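Local coordinates for mandelate racemase/muconate lactonizing protein (Thermobispora bispora, PDB 3VC5) that probably catalyses the magnesium-dependent dehydration of D-glucarate to 5-dehydro-4-deoxy-D-glucarate, as a member of the mandelate racemase/muconate lactonizing enzyme family, at residues N42-H47 against H115-S120. Numbering follows the deposited sequence. Where two conformers were deposited one is given.
Sequences NAAGVH and HGLTGS. With PO4 (phosphate ion), chain B.
A44, in the type I turn N42-G45, lies beside H115, just ahead of the type I turn G116-G119, with CA atoms 5.9 Å apart, and no hydrogen bond joins the two segments. The first turn is the tip of a small hairpin between strands 41-42 and 45-46. L117 reaches across to it: its CD1 lies 3.5 Å from N42 ND2, the leucine running at a slant to the asparagine, while the A44 methyl rests against H115, 4.2 Å from CB to CB. H115 then turns its ring away, CG lying between the backbone N and the carbonyl carbon (chi1 45°), where ND1 accepts a bond from L117 N (3.1 Å, 164°), nearly straight but tilted from the ring plane, which ties the ring back to its own loop. In enolase-superfamily enzymes, loops of the N-terminal capping domain close over the barrel's active site, and both segments fit that role: N42 lies near K211, the predicted proton acceptor, and L117 near N287 of the magnesium site, which holds no metal here. A phosphate, probably from the crystallisation liquor, occupies the pocket. Its O1 receives N42 ND2 at 2.8 Å and H47 NE2 at 2.9 Å, the latter almost straight (174°) and in the plane of the imidazole; K211, H367 and R421 also bind the ion. A hydrogen bond between H47 ND1 and D37 helps fix the ring's rotation. A leucine in place of H47 would probably deprive O1 of one donor and leave D37 without its imidazole mate. N42 ND2 also donates to D423, the first residue of helix 423-430, which A44 touches.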
loop_
_atom_site.group_PDB
_atom_site.type_symbol
_atom_site.label_atom_id
_atom_site.label_comp_id
_atom_site.label_asym_id
_atom_site.label_seq_id
_atom_site.Cartn_x
_atom_site.Cartn_y
_atom_site.Cartn_z
ATOM N N ASN A 42 22.056 13.123 -22.659
ATOM C CA ASN A 42 20.797 12.404 -22.605
ATOM C C ASN A 42 19.887 12.959 -23.716
ATOM O O ASN A 42 20.310 13.824 -24.503
ATOM C CB ASN A 42 20.165 12.519 -21.193
ATOM C CG ASN A 42 19.832 13.947 -20.826
ATOM O OD1 ASN A 42 19.680 14.807 -21.710
ATOM N ND2 ASN A 42 19.712 14.219 -19.527
ATOM N N ALA A 43 18.657 12.459 -23.811
ATOM C CA ALA A 43 17.742 12.925 -24.847
ATOM C C ALA A 43 17.463 14.435 -24.791
ATOM O O ALA A 43 17.121 15.048 -25.810
ATOM C CB ALA A 43 16.425 12.158 -24.775
ATOM N N ALA A 44 17.531 15.014 -23.592
ATOM C CA ALA A 44 17.227 16.434 -23.382
ATOM C C ALA A 44 18.425 17.382 -23.546
ATOM O O ALA A 44 18.286 18.585 -23.394
ATOM C CB ALA A 44 16.563 16.635 -21.989
ATOM N N GLY A 45 19.612 16.842 -23.808
ATOM C CA GLY A 45 20.796 17.671 -24.021
ATOM C C GLY A 45 21.976 17.103 -23.264
ATOM O O GLY A 45 22.453 15.986 -23.539
ATOM N N VAL A 46 22.416 17.849 -22.262
ATOM C CA VAL A 46 23.579 17.423 -21.466
ATOM C C VAL A 46 23.438 17.989 -20.067
ATOM O O VAL A 46 22.951 19.115 -19.909
ATOM C CB VAL A 46 24.896 17.856 -22.158
ATOM C CG1 VAL A 46 24.921 19.368 -22.370
ATOM C CG2 VAL A 46 26.156 17.382 -21.376
ATOM N N HIS A 47 23.848 17.226 -19.046
ATOM C CA HIS A 47 23.802 17.736 -17.674
ATOM C C HIS A 47 24.691 18.969 -17.516
ATOM O O HIS A 47 25.780 19.032 -18.093
ATOM C CB HIS A 47 24.335 16.677 -16.705
ATOM C CG HIS A 47 23.385 15.552 -16.436
ATOM N ND1 HIS A 47 23.370 14.872 -15.238
ATOM C CD2 HIS A 47 22.430 14.976 -17.213
ATOM C CE1 HIS A 47 22.437 13.929 -15.279
ATOM N NE2 HIS A 47 21.842 13.982 -16.464
ATOM N N HIS A 115 12.933 19.639 -18.523
ATOM C CA HIS A 115 13.583 18.548 -19.270
ATOM C C HIS A 115 12.574 17.477 -19.604
ATOM O O HIS A 115 12.659 16.831 -20.643
ATOM C CB HIS A 115 14.766 17.940 -18.464
ATOM C CG HIS A 115 14.454 17.690 -17.011
ATOM N ND1 HIS A 115 14.035 16.462 -16.531
ATOM C CD2 HIS A 115 14.529 18.512 -15.931
ATOM C CE1 HIS A 115 13.831 16.551 -15.227
ATOM N NE2 HIS A 115 14.119 17.787 -14.839
ATOM N N GLY A 116 11.661 17.243 -18.669
ATOM C CA GLY A 116 10.588 16.248 -18.894
ATOM C C GLY A 116 10.991 14.801 -18.697
ATOM O O GLY A 116 10.208 13.852 -19.073
ATOM N N LEU A 117 12.166 14.580 -18.073
ATOM C CA LEU A 117 12.643 13.199 -18.031
ATOM C C LEU A 117 11.995 12.349 -16.937
ATOM O O LEU A 117 12.287 11.141 -16.825
ATOM C CB LEU A 117 14.173 13.118 -17.971
ATOM C CG LEU A 117 14.877 13.765 -19.165
ATOM C CD1 LEU A 117 16.357 13.491 -19.113
ATOM C CD2 LEU A 117 14.319 13.270 -20.504
ATOM N N THR A 118 11.138 12.960 -16.112
ATOM C CA THR A 118 10.293 12.167 -15.230
ATOM C C THR A 118 8.790 12.363 -15.543
ATOM O O THR A 118 7.935 12.323 -14.639
ATOM C CB THR A 118 10.556 12.429 -13.723
ATOM O OG1 THR A 118 10.307 13.807 -13.407
ATOM C CG2 THR A 118 12.012 12.073 -13.347
ATOM N N GLY A 119 8.482 12.570 -16.819
ATOM C CA GLY A 119 7.088 12.647 -17.261
ATOM C C GLY A 119 6.417 13.968 -16.935
ATOM O O GLY A 119 7.063 14.936 -16.500
ATOM N N SER A 120 5.106 14.004 -17.153
ATOM C CA SER A 120 4.342 15.231 -16.990
ATOM C C SER A 120 4.211 15.664 -15.543
ATOM O O SER A 120 4.386 14.873 -14.613
ATOM C CB SER A 120 2.932 15.082 -17.570
ATOM O OG SER A 120 2.963 14.378 -18.785
HETATM P P PO4 B . 18.966 11.979 -16.068
HETATM O O1 PO4 B . 19.591 12.452 -17.322
HETATM O O2 PO4 B . 20.075 12.001 -15.038
HETATM O O3 PO4 B . 17.882 12.875 -15.634
HETATM O O4 PO4 B . 18.457 10.648 -16.292
#